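Glutaredoxin (Populus tremula x Populus tremuloides, PDB 2E7P) binds a glutathione-ligated [2Fe-2S] cluster between its subunits and probably reduces low-molecular-weight disulfides and proteins with the help of glutathione. Local coordinates at residues Asn34-Lys37 with Gln38-Gln42; Lys48-Leu52 with Asp53-Asp57; Val77-Gly81 with Lys82-Gly86. All coordinates share one frame; numbering follows the deposited sequence.

Contact 1. Residues Asn34-Lys37 with Gln38-Gln42. With GSH (glutathione), chain G.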
ATOM      1  N   ASN C  34      -1.139   6.657   0.975  1.00 18.26           N
ATOM      2  CA  ASN C  34      -0.250   7.649   1.648  1.00 19.38           C
ATOM      3  C   ASN C  34       0.352   8.744   0.770  1.00 19.28           C
ATOM      4  O   ASN C  34       0.526   9.859   1.215  1.00 19.34           O
ATOM      5  CB  ASN C  34       0.863   6.928   2.405  1.00 19.95           C
ATOM      6  CG  ASN C  34       0.295   6.012   3.504  1.00 24.38           C
ATOM      7  OD1 ASN C  34      -0.811   6.249   3.983  1.00 27.66           O
ATOM      8  ND2 ASN C  34       1.018   4.958   3.860  1.00 24.34           N
ATOM      9  N   ARG C  35       0.694   8.405  -0.475  1.00 20.38           N
ATOM     10  CA  ARG C  35       1.194   9.385  -1.458  1.00 19.82           C
ATOM     11  C   ARG C  35       0.106  10.449  -1.786  1.00 19.72           C
ATOM     12  O   ARG C  35       0.373  11.655  -1.837  1.00 19.06           O
ATOM     13  CB  ARG C  35       1.669   8.645  -2.729  1.00 19.70           C
ATOM     14  CG  ARG C  35       2.261   9.551  -3.882  1.00 20.97           C
ATOM     15  CD  ARG C  35       3.489  10.363  -3.458  1.00 23.70           C
ATOM     16  NE  ARG C  35       3.980  11.167  -4.576  1.00 26.60           N
ATOM     17  CZ  ARG C  35       4.423  12.424  -4.484  1.00 29.45           C
ATOM     18  NH1 ARG C  35       4.455  13.042  -3.306  1.00 27.36           N
ATOM     19  NH2 ARG C  35       4.825  13.071  -5.590  1.00 29.10           N
ATOM     20  N   VAL C  36      -1.125  10.008  -1.980  1.00 18.80           N
ATOM     21  CA  VAL C  36      -2.217  10.970  -2.131  1.00 19.41           C
ATOM     22  C   VAL C  36      -2.369  11.888  -0.919  1.00 18.35           C
ATOM     23  O   VAL C  36      -2.505  13.100  -1.056  1.00 20.15           O
ATOM     24  CB  VAL C  36      -3.536  10.246  -2.446  1.00 19.94           C
ATOM     25  CG1 VAL C  36      -4.755  11.168  -2.212  1.00 20.33           C
ATOM     26  CG2 VAL C  36      -3.479   9.756  -3.891  1.00 18.07           C
ATOM     27  N   LYS C  37      -2.315  11.316   0.270  1.00 18.24           N
ATOM     28  CA  LYS C  37      -2.388  12.087   1.507  1.00 18.52           C
ATOM     29  C   LYS C  37      -1.253  13.107   1.583  1.00 18.70           C
ATOM     30  O   LYS C  37      -1.472  14.245   2.011  1.00 19.00           O
ATOM     31  CB  LYS C  37      -2.327  11.111   2.704  1.00 18.03           C
ATOM     32  CG  LYS C  37      -3.634  10.329   2.903  1.00 16.96           C
ATOM     33  CD  LYS C  37      -3.374   9.131   3.759  1.00 19.39           C
ATOM     34  CE  LYS C  37      -4.571   8.152   3.741  1.00 22.73           C
ATOM     35  NZ  LYS C  37      -4.392   7.126   4.786  1.00 24.93           N
ATOM     36  N   GLN C  38      -0.045  12.666   1.228  1.00 18.79           N
ATOM     37  CA  GLN C  38       1.134  13.538   1.160  1.00 19.85           C
ATOM     38  C   GLN C  38       0.897  14.738   0.228  1.00 20.13           C
ATOM     39  O   GLN C  38       1.141  15.873   0.591  1.00 19.24           O
ATOM     40  CB  GLN C  38       2.359  12.748   0.669  1.00 20.59           C
ATOM     41  CG  GLN C  38       3.678  13.589   0.699  1.00 20.47           C
ATOM     42  CD  GLN C  38       4.882  12.777   0.291  1.00 23.14           C
ATOM     43  OE1 GLN C  38       4.801  11.949  -0.611  1.00 27.71           O
ATOM     44  NE2 GLN C  38       6.023  13.027   0.941  1.00 25.98           N
ATOM     45  N   LEU C  39       0.417  14.461  -0.979  1.00 20.07           N
ATOM     46  CA  LEU C  39       0.111  15.509  -1.961  1.00 21.02           C
ATOM     47  C   LEU C  39      -0.986  16.446  -1.505  1.00 20.39           C
ATOM     48  O   LEU C  39      -0.886  17.640  -1.706  1.00 21.92           O
ATOM     49  CB  LEU C  39      -0.257  14.866  -3.317  1.00 21.19           C
ATOM     50  CG  LEU C  39       1.001  14.258  -3.952  1.00 22.42           C
ATOM     51  CD1 LEU C  39       0.680  13.296  -5.115  1.00 23.94           C
ATOM     52  CD2 LEU C  39       2.003  15.431  -4.346  1.00 21.16           C
ATOM     53  N   LEU C  40      -2.029  15.929  -0.871  1.00 20.18           N
ATOM     54  CA  LEU C  40      -3.054  16.832  -0.280  1.00 20.96           C
ATOM     55  C   LEU C  40      -2.511  17.699   0.859  1.00 20.44           C
ATOM     56  O   LEU C  40      -2.727  18.910   0.893  1.00 20.97           O
ATOM     57  CB  LEU C  40      -4.322  16.069   0.147  1.00 20.29           C
ATOM     58  CG  LEU C  40      -5.047  15.421  -1.038  1.00 22.28           C
ATOM     59  CD1 LEU C  40      -6.086  14.397  -0.518  1.00 19.54           C
ATOM     60  CD2 LEU C  40      -5.715  16.500  -1.927  1.00 20.79           C
ATOM     61  N   THR C  41      -1.792  17.083   1.787  1.00 20.69           N
ATOM     62  CA  THR C  41      -1.179  17.838   2.884  1.00 21.25           C
ATOM     63  C   THR C  41      -0.202  18.887   2.328  1.00 22.17           C
ATOM     64  O   THR C  41      -0.138  19.999   2.843  1.00 22.91           O
ATOM     65  CB  THR C  41      -0.432  16.886   3.843  1.00 20.61           C
ATOM     66  OG1 THR C  41      -1.345  15.920   4.375  1.00 24.78           O
ATOM     67  CG2 THR C  41       0.296  17.619   4.994  1.00 21.20           C
ATOM     68  N   GLN C  42       0.553  18.540   1.286  1.00 23.19           N
ATOM     69  CA  GLN C  42       1.520  19.479   0.694  1.00 25.27           C
ATOM     70  C   GLN C  42       0.814  20.719   0.137  1.00 25.18           C
ATOM     71  O   GLN C  42       1.280  21.833   0.315  1.00 25.83           O
ATOM     72  CB  GLN C  42       2.348  18.807  -0.403  1.00 24.72           C
ATOM     73  CG  GLN C  42       3.313  19.782  -1.148  1.00 27.59           C
ATOM     74  CD  GLN C  42       4.083  19.102  -2.258  1.00 27.98           C
ATOM     75  OE1 GLN C  42       3.556  18.214  -2.935  1.00 35.42           O
ATOM     76  NE2 GLN C  42       5.324  19.486  -2.444  1.00 29.19           N
TER
HETATM   77  N1  GSH G1002       1.369  -0.600  11.975  1.00 23.70           N
HETATM   78  CA1 GSH G1002       2.193   0.607  11.912  1.00 23.15           C
HETATM   79  C1  GSH G1002       1.829   1.442  13.101  1.00 22.81           C
HETATM   80  O11 GSH G1002       2.463   2.475  13.408  1.00 21.48           O
HETATM   81  O12 GSH G1002       0.836   1.077  13.756  1.00 24.26           O
HETATM   82  CB1 GSH G1002       1.812   1.325  10.607  1.00 24.65           C
HETATM   83  CG1 GSH G1002       2.547   2.655  10.291  1.00 26.10           C
HETATM   84  CD1 GSH G1002       2.535   2.995   8.786  1.00 26.30           C
HETATM   85  OE1 GSH G1002       1.978   2.255   7.985  1.00 26.41           O
HETATM   86  N2  GSH G1002       3.131   4.127   8.397  1.00 25.25           N
HETATM   87  CA2 GSH G1002       3.270   4.523   7.006  1.00 26.84           C
HETATM   88  C2  GSH G1002       4.735   4.429   6.695  1.00 27.18           C
HETATM   89  O2  GSH G1002       5.532   4.663   7.582  1.00 24.78           O
HETATM   90  CB2 GSH G1002       2.943   5.996   6.892  1.00 30.74           C
HETATM   91  SG2 GSH G1002       1.172   6.277   7.066  1.00 35.93           S
HETATM   92  N3  GSH G1002       5.160   4.132   5.459  1.00 28.29           N
HETATM   93  CA3 GSH G1002       6.564   4.045   5.054  1.00 28.03           C
HETATM   94  C3  GSH G1002       7.195   5.427   4.993  1.00 32.50           C
HETATM   95  O31 GSH G1002       6.515   6.470   5.168  1.00 35.02           O
HETATM   96  O32 GSH G1002       8.415   5.533   4.756  1.00 34.13           O
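Arg35 and Gln38, one turn apart on helix 31-42, are joined by their side chains: NH1 of Arg35 donates to OE1 of Gln38 at 2.9 Å. The bond is bent (142° at the hydrogen), and the donor stands above the amide's carbonyl plane, the two flat groups being almost perpendicular. A bend at chi2 (60°) turns the arginine chain along the helix, so that its guanidinium also lies with one face over the methyls of Leu39, CD1 sitting 3.9 Å above its centre. An alanine in place of Arg35 would probably leave OE1 of Gln38 without this donor and uncover the Leu39 methyls on that side. Arg35 also packs on Cys87 and on Tyr32 of another subunit.

Backbone carbonyls are satisfied in the usual i to i+4 pattern, from Asn34 O to Gln38 N onward. Lys37 O is gripped twice, by Thr41 N and by Thr41 OG1, each at 2.9 Å and from opposite faces of the carbonyl plane; the hydroxyl is also hydrogen-bonded to Tyr47. The extended chain of Lys37 carries NZ to a salt bridge with Glu51. At the N-terminal end, Asn34 ND2 comes 3.5 Å from SG2 of a glutathione held chiefly by another subunit.

On the buried side, Val36 CG1 and Leu40 CD1 pack side by side 3.9 Å apart. In this thioredoxin-fold beta-alpha-beta unit they rest on Val24 of strand 22-26, while Leu39 meets Val91 and His94 of helix 87-95.

Contact 2. Residues Lys48-Leu52 with Asp53-Asp57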
ATOM      1  N   LYS C  48     -11.178  14.277   4.131  1.00 25.02           N
ATOM      2  CA  LYS C  48     -11.651  13.180   4.942  1.00 25.31           C
ATOM      3  C   LYS C  48     -11.134  11.859   4.356  1.00 24.97           C
ATOM      4  O   LYS C  48     -11.177  11.649   3.158  1.00 24.39           O
ATOM      5  CB  LYS C  48     -13.173  13.213   4.966  1.00 25.53           C
ATOM      6  CG  LYS C  48     -13.791  11.993   5.553  1.00 26.64           C
ATOM      7  CD  LYS C  48     -15.288  12.092   5.521  1.00 30.81           C
ATOM      8  CE  LYS C  48     -15.873  10.818   6.078  1.00 33.12           C
ATOM      9  NZ  LYS C  48     -17.028  11.183   6.879  1.00 37.52           N
ATOM     10  N   VAL C  49     -10.636  10.979   5.211  1.00 25.31           N
ATOM     11  CA  VAL C  49     -10.149   9.695   4.774  1.00 25.30           C
ATOM     12  C   VAL C  49     -11.154   8.636   5.224  1.00 25.46           C
ATOM     13  O   VAL C  49     -11.527   8.572   6.403  1.00 25.84           O
ATOM     14  CB  VAL C  49      -8.755   9.362   5.351  1.00 25.02           C
ATOM     15  CG1 VAL C  49      -8.301   8.039   4.819  1.00 26.38           C
ATOM     16  CG2 VAL C  49      -7.745  10.429   4.963  1.00 25.50           C
ATOM     17  N   VAL C  50     -11.593   7.813   4.280  1.00 24.40           N
ATOM     18  CA  VAL C  50     -12.435   6.673   4.623  1.00 23.71           C
ATOM     19  C   VAL C  50     -11.558   5.469   4.477  1.00 23.29           C
ATOM     20  O   VAL C  50     -11.291   5.062   3.386  1.00 22.41           O
ATOM     21  CB  VAL C  50     -13.635   6.573   3.655  1.00 24.04           C
ATOM     22  CG1 VAL C  50     -14.529   5.357   4.007  1.00 23.54           C
ATOM     23  CG2 VAL C  50     -14.426   7.903   3.656  1.00 22.21           C
ATOM     24  N   GLU C  51     -11.066   4.913   5.573  1.00 23.34           N
ATOM     25  CA  GLU C  51     -10.252   3.717   5.462  1.00 24.04           C
ATOM     26  C   GLU C  51     -11.166   2.513   5.319  1.00 24.83           C
ATOM     27  O   GLU C  51     -11.798   2.090   6.277  1.00 24.70           O
ATOM     28  CB  GLU C  51      -9.326   3.583   6.669  1.00 25.32           C
ATOM     29  CG  GLU C  51      -8.451   4.824   6.905  1.00 24.29           C
ATOM     30  CD  GLU C  51      -7.226   4.899   5.978  1.00 26.93           C
ATOM     31  OE1 GLU C  51      -7.156   4.161   4.974  1.00 26.82           O
ATOM     32  OE2 GLU C  51      -6.328   5.749   6.229  1.00 27.65           O
ATOM     33  N   LEU C  52     -11.233   1.940   4.117  1.00 25.23           N
ATOM     34  CA  LEU C  52     -12.213   0.888   3.877  1.00 26.72           C
ATOM     35  C   LEU C  52     -11.947  -0.385   4.693  1.00 27.34           C
ATOM     36  O   LEU C  52     -12.884  -1.062   5.087  1.00 28.28           O
ATOM     37  CB  LEU C  52     -12.336   0.583   2.383  1.00 26.37           C
ATOM     38  CG  LEU C  52     -12.890   1.691   1.462  1.00 27.16           C
ATOM     39  CD1 LEU C  52     -12.574   1.370   0.008  1.00 24.34           C
ATOM     40  CD2 LEU C  52     -14.397   1.955   1.638  1.00 25.07           C
ATOM     41  N   ASP C  53     -10.681  -0.698   4.953  1.00 28.11           N
ATOM     42  CA  ASP C  53     -10.317  -1.899   5.731  1.00 29.09           C
ATOM     43  C   ASP C  53     -10.639  -1.739   7.226  1.00 29.94           C
ATOM     44  O   ASP C  53     -10.462  -2.668   8.015  1.00 30.19           O
ATOM     45  CB  ASP C  53      -8.817  -2.263   5.535  1.00 29.25           C
ATOM     46  CG  ASP C  53      -7.862  -1.099   5.857  1.00 28.33           C
ATOM     47  OD1 ASP C  53      -8.222   0.086   5.672  1.00 25.65           O
ATOM     48  OD2 ASP C  53      -6.727  -1.376   6.309  1.00 30.38           O
ATOM     49  N   GLU C  54     -11.092  -0.565   7.638  1.00 29.86           N
ATOM     50  CA  GLU C  54     -11.456  -0.424   9.043  1.00 30.88           C
ATOM     51  C   GLU C  54     -12.974  -0.424   9.211  1.00 31.45           C
ATOM     52  O   GLU C  54     -13.478  -0.212  10.293  1.00 32.60           O
ATOM     53  CB  GLU C  54     -10.812   0.820   9.654  1.00 30.34           C
ATOM     54  CG  GLU C  54      -9.306   0.672   9.851  1.00 30.00           C
ATOM     55  CD  GLU C  54      -8.686   1.864  10.525  1.00 31.30           C
ATOM     56  OE1 GLU C  54      -9.235   2.983  10.406  1.00 34.03           O
ATOM     57  OE2 GLU C  54      -7.644   1.687  11.189  1.00 34.13           O
ATOM     58  N   LEU C  55     -13.692  -0.652   8.125  1.00 32.63           N
ATOM     59  CA  LEU C  55     -15.138  -0.674   8.148  1.00 33.52           C
ATOM     60  C   LEU C  55     -15.620  -2.111   7.935  1.00 34.02           C
ATOM     61  O   LEU C  55     -15.064  -2.803   7.098  1.00 33.67           O
ATOM     62  CB  LEU C  55     -15.681   0.241   7.057  1.00 33.80           C
ATOM     63  CG  LEU C  55     -15.298   1.729   7.165  1.00 35.01           C
ATOM     64  CD1 LEU C  55     -15.829   2.436   5.950  1.00 35.18           C
ATOM     65  CD2 LEU C  55     -15.836   2.393   8.444  1.00 34.15           C
ATOM     66  N   SER C  56     -16.646  -2.553   8.668  1.00 34.14           N
ATOM     67  CA  SER C  56     -17.190  -3.899   8.456  1.00 34.85           C
ATOM     68  C   SER C  56     -17.807  -4.068   7.068  1.00 34.23           C
ATOM     69  O   SER C  56     -17.726  -5.140   6.484  1.00 34.45           O
ATOM     70  CB  SER C  56     -18.219  -4.293   9.543  1.00 35.23           C
ATOM     71  OG  SER C  56     -19.216  -3.289   9.688  1.00 38.05           O
ATOM     72  N   ASP C  57     -18.406  -3.010   6.535  1.00 33.63           N
ATOM     73  CA  ASP C  57     -18.950  -3.055   5.183  1.00 33.14           C
ATOM     74  C   ASP C  57     -17.955  -2.508   4.115  1.00 32.53           C
ATOM     75  O   ASP C  57     -18.356  -2.115   3.017  1.00 30.98           O
ATOM     76  CB  ASP C  57     -20.255  -2.265   5.154  1.00 33.53           C
ATOM     77  CG  ASP C  57     -20.047  -0.832   5.534  1.00 34.41           C
ATOM     78  OD1 ASP C  57     -19.052  -0.563   6.255  1.00 33.44           O
ATOM     79  OD2 ASP C  57     -20.857   0.011   5.103  1.00 35.57           O
TER
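Val50, near the end of edge strand 48-51, reaches forward to Leu55: its CG1 meets CD1 of the leucine at 3.7 Å, the two side chains crossing at about a right angle. CG1 is anti to the backbone N (chi1 180°), which carries this branch to the leucine; Val50 also packs on Val23 and Phe25 of the neighbouring strand, and Leu55 continues the apolar patch to Leu61 of helix 58-69.

Glu51 comes next and meets the following residues with both backbone and side chain. Its O accepts from Glu54 N at 3.1 Å, with the donor well above the carbonyl plane, and CG of Leu55 lies close to the same oxygen. Its CB is approached by OD1 of Asp53 and by OE1 of Glu54, each at 3.8 Å. Three acidic side chains therefore gather here, with OE1 of Glu51 4.3 Å from OD1 of Asp53. Partners outside probably ease the repulsion: Glu51 binds Ser26 and forms a salt bridge with Lys37, Asp53 OD2 bonds to Thr28, and Glu54 pairs with Arg35 of a neighbouring subunit.

This is where the strand of the thioredoxin fold gives way to a 3-10 turn leading towards helix 58-69. The i to i+3 bond from Glu54 N to Glu51 O is the signature of that tighter winding.

Leu52 supplies the second such bond, its O accepting from Leu55 N at 3.2 Å, again from above the carbonyl plane. CB of Leu55 packs beside the same oxygen at 3.7 Å. The Leu52 side chain itself turns inward to Phe25, Leu61 and Gln62, about 4 Å from the side chain of Val74, a glutathione-binding residue.

Contact 3. Residues Val77-Gly81 with Lys82-Gly86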
ATOM      1  N   VAL C  77     -10.347   9.164  -5.117  1.00 20.99           N
ATOM      2  CA  VAL C  77     -10.381  10.541  -4.640  1.00 21.23           C
ATOM      3  C   VAL C  77     -11.532  11.354  -5.243  1.00 22.22           C
ATOM      4  O   VAL C  77     -11.735  11.371  -6.455  1.00 22.90           O
ATOM      5  CB  VAL C  77      -9.053  11.278  -4.975  1.00 22.03           C
ATOM      6  CG1 VAL C  77      -9.087  12.708  -4.441  1.00 19.74           C
ATOM      7  CG2 VAL C  77      -7.811  10.500  -4.426  1.00 21.00           C
ATOM      8  N   PHE C  78     -12.240  12.051  -4.377  1.00 23.21           N
ATOM      9  CA  PHE C  78     -13.311  12.965  -4.748  1.00 24.06           C
ATOM     10  C   PHE C  78     -12.972  14.345  -4.242  1.00 24.70           C
ATOM     11  O   PHE C  78     -12.542  14.514  -3.074  1.00 24.57           O
ATOM     12  CB  PHE C  78     -14.612  12.537  -4.068  1.00 24.49           C
ATOM     13  CG  PHE C  78     -15.235  11.324  -4.676  1.00 24.57           C
ATOM     14  CD1 PHE C  78     -16.289  11.456  -5.582  1.00 25.77           C
ATOM     15  CD2 PHE C  78     -14.773  10.055  -4.353  1.00 25.50           C
ATOM     16  CE1 PHE C  78     -16.884  10.312  -6.169  1.00 25.56           C
ATOM     17  CE2 PHE C  78     -15.346   8.907  -4.922  1.00 26.74           C
ATOM     18  CZ  PHE C  78     -16.410   9.031  -5.824  1.00 25.30           C
ATOM     19  N   ILE C  79     -13.155  15.327  -5.116  1.00 24.65           N
ATOM     20  CA  ILE C  79     -13.065  16.706  -4.728  1.00 25.45           C
ATOM     21  C   ILE C  79     -14.349  17.420  -5.139  1.00 26.89           C
ATOM     22  O   ILE C  79     -14.745  17.376  -6.315  1.00 26.84           O
ATOM     23  CB  ILE C  79     -11.848  17.432  -5.339  1.00 25.51           C
ATOM     24  CG1 ILE C  79     -10.513  16.772  -4.903  1.00 24.69           C
ATOM     25  CG2 ILE C  79     -11.919  18.940  -4.961  1.00 25.59           C
ATOM     26  CD1 ILE C  79      -9.221  17.439  -5.446  1.00 24.70           C
ATOM     27  N   GLY C  80     -14.985  18.060  -4.152  1.00 28.52           N
ATOM     28  CA  GLY C  80     -16.282  18.732  -4.339  1.00 29.91           C
ATOM     29  C   GLY C  80     -17.308  17.742  -4.834  1.00 30.67           C
ATOM     30  O   GLY C  80     -18.154  18.081  -5.650  1.00 31.38           O
ATOM     31  N   GLY C  81     -17.218  16.497  -4.373  1.00 31.16           N
ATOM     32  CA  GLY C  81     -18.204  15.467  -4.777  1.00 31.59           C
ATOM     33  C   GLY C  81     -18.030  14.916  -6.186  1.00 30.86           C
ATOM     34  O   GLY C  81     -18.793  14.065  -6.613  1.00 31.68           O
ATOM     35  N   LYS C  82     -17.016  15.398  -6.893  1.00 30.43           N
ATOM     36  CA  LYS C  82     -16.696  14.956  -8.250  1.00 30.34           C
ATOM     37  C   LYS C  82     -15.560  13.938  -8.197  1.00 29.08           C
ATOM     38  O   LYS C  82     -14.611  14.117  -7.438  1.00 28.13           O
ATOM     39  CB  LYS C  82     -16.232  16.140  -9.103  1.00 30.60           C
ATOM     40  CG  LYS C  82     -17.283  17.242  -9.342  1.00 33.54           C
ATOM     41  CD  LYS C  82     -16.591  18.563  -9.790  1.00 32.54           C
ATOM     42  CE  LYS C  82     -17.589  19.717 -10.078  1.00 36.15           C
ATOM     43  NZ  LYS C  82     -16.870  20.765 -10.943  1.00 37.16           N
ATOM     44  N   GLN C  83     -15.658  12.895  -9.022  1.00 28.06           N
ATOM     45  CA  GLN C  83     -14.637  11.867  -9.155  1.00 27.59           C
ATOM     46  C   GLN C  83     -13.366  12.437  -9.746  1.00 27.18           C
ATOM     47  O   GLN C  83     -13.377  12.983 -10.858  1.00 26.91           O
ATOM     48  CB  GLN C  83     -15.133  10.724 -10.036  1.00 28.35           C
ATOM     49  CG  GLN C  83     -16.274   9.968  -9.383  1.00 29.71           C
ATOM     50  CD  GLN C  83     -17.114   9.177 -10.350  1.00 35.87           C
ATOM     51  OE1 GLN C  83     -18.359   9.172 -10.259  1.00 38.57           O
ATOM     52  NE2 GLN C  83     -16.456   8.495 -11.288  1.00 37.68           N
ATOM     53  N   ILE C  84     -12.270  12.318  -9.002  1.00 25.63           N
ATOM     54  CA  ILE C  84     -10.991  12.781  -9.498  1.00 24.19           C
ATOM     55  C   ILE C  84     -10.231  11.633 -10.155  1.00 24.28           C
ATOM     56  O   ILE C  84      -9.941  11.687 -11.351  1.00 23.16           O
ATOM     57  CB  ILE C  84     -10.182  13.536  -8.395  1.00 24.84           C
ATOM     58  CG1 ILE C  84     -10.972  14.761  -7.874  1.00 23.99           C
ATOM     59  CG2 ILE C  84      -8.759  13.912  -8.873  1.00 24.92           C
ATOM     60  CD1 ILE C  84     -11.540  15.788  -8.968  1.00 21.49           C
ATOM     61  N   GLY C  85      -9.929  10.588  -9.378  1.00 23.19           N
ATOM     62  CA  GLY C  85      -9.228   9.440  -9.878  1.00 21.46           C
ATOM     63  C   GLY C  85      -8.447   8.829  -8.725  1.00 21.59           C
ATOM     64  O   GLY C  85      -8.862   8.896  -7.571  1.00 22.15           O
ATOM     65  N   GLY C  86      -7.308   8.243  -9.048  1.00 20.23           N
ATOM     66  CA  GLY C  86      -6.489   7.544  -8.084  1.00 20.16           C
ATOM     67  C   GLY C  86      -5.218   8.302  -7.781  1.00 19.96           C
ATOM     68  O   GLY C  86      -5.172   9.526  -7.911  1.00 20.01           O
TER
HETATM   69  O   HOH W   1     -19.244  11.732  -9.171  1.00 40.13           O
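Val77 and Ile84 face each other across an antiparallel beta hairpin whose second strand, 82-85, is an outermost strand of the thioredoxin-fold sheet. Backbone bonds tie it together. Ile79 and Lys82 form a hydrogen-bonded pair closing a type I' turn through Gly80 and Gly81, both at positive phi. Further along, Val77 O accepts from Ile84 N at 2.8 Å and Val77 N donates to Gly85 O, so that Ile84 and Gly85 both face Val77 in a classic beta bulge. A CA-H...O contact joins Phe78 CA to Lys82 O at 3.2 Å. Gly85 has backbone angles at which a CB would collide with the preceding carbonyl oxygen. Gly86 follows, touching glutathione just before helix 87-95.

Apolar contacts sit on the face carrying Val77 and Ile79. CG1 of Ile84 packs against CG1 of Ile79 at 3.6 Å, the chains running obliquely to one another, and Ile79 goes on to Leu99, Leu103 and Ala106 of helix 99-110.

On the other face Phe78 and Gln83 lie side by side, CE1 of Phe78 3.3 Å from CG of Gln83, with Trp68 of helix 58-69 against the ring. At the amide end, a water donates to OE1 of Gln83 at 2.9 Å.

In the fold
Contact 1 is the most buried of the three, though one side of its helix also meets neighbouring subunits; contacts 2 and 3 are only partly buried. Contact 2 follows one outermost strand of the sheet, while contact 3 joins the other to its inner neighbour, strand 76-79. Their centres lie about 17 Å apart and they do not touch. The helix of contact 1 reaches both: through a salt bridge to contact 2, Lys37 NZ to Glu51 OE2 at 2.8 Å, and through apolar packing to contact 3, Val36 CG1 to Val77 CG2 at 3.8 Å. Chemistry follows place: helical bonds with an apolar inner side, an acidic 3-10 turn, and a hairpin with cross-strand bonding.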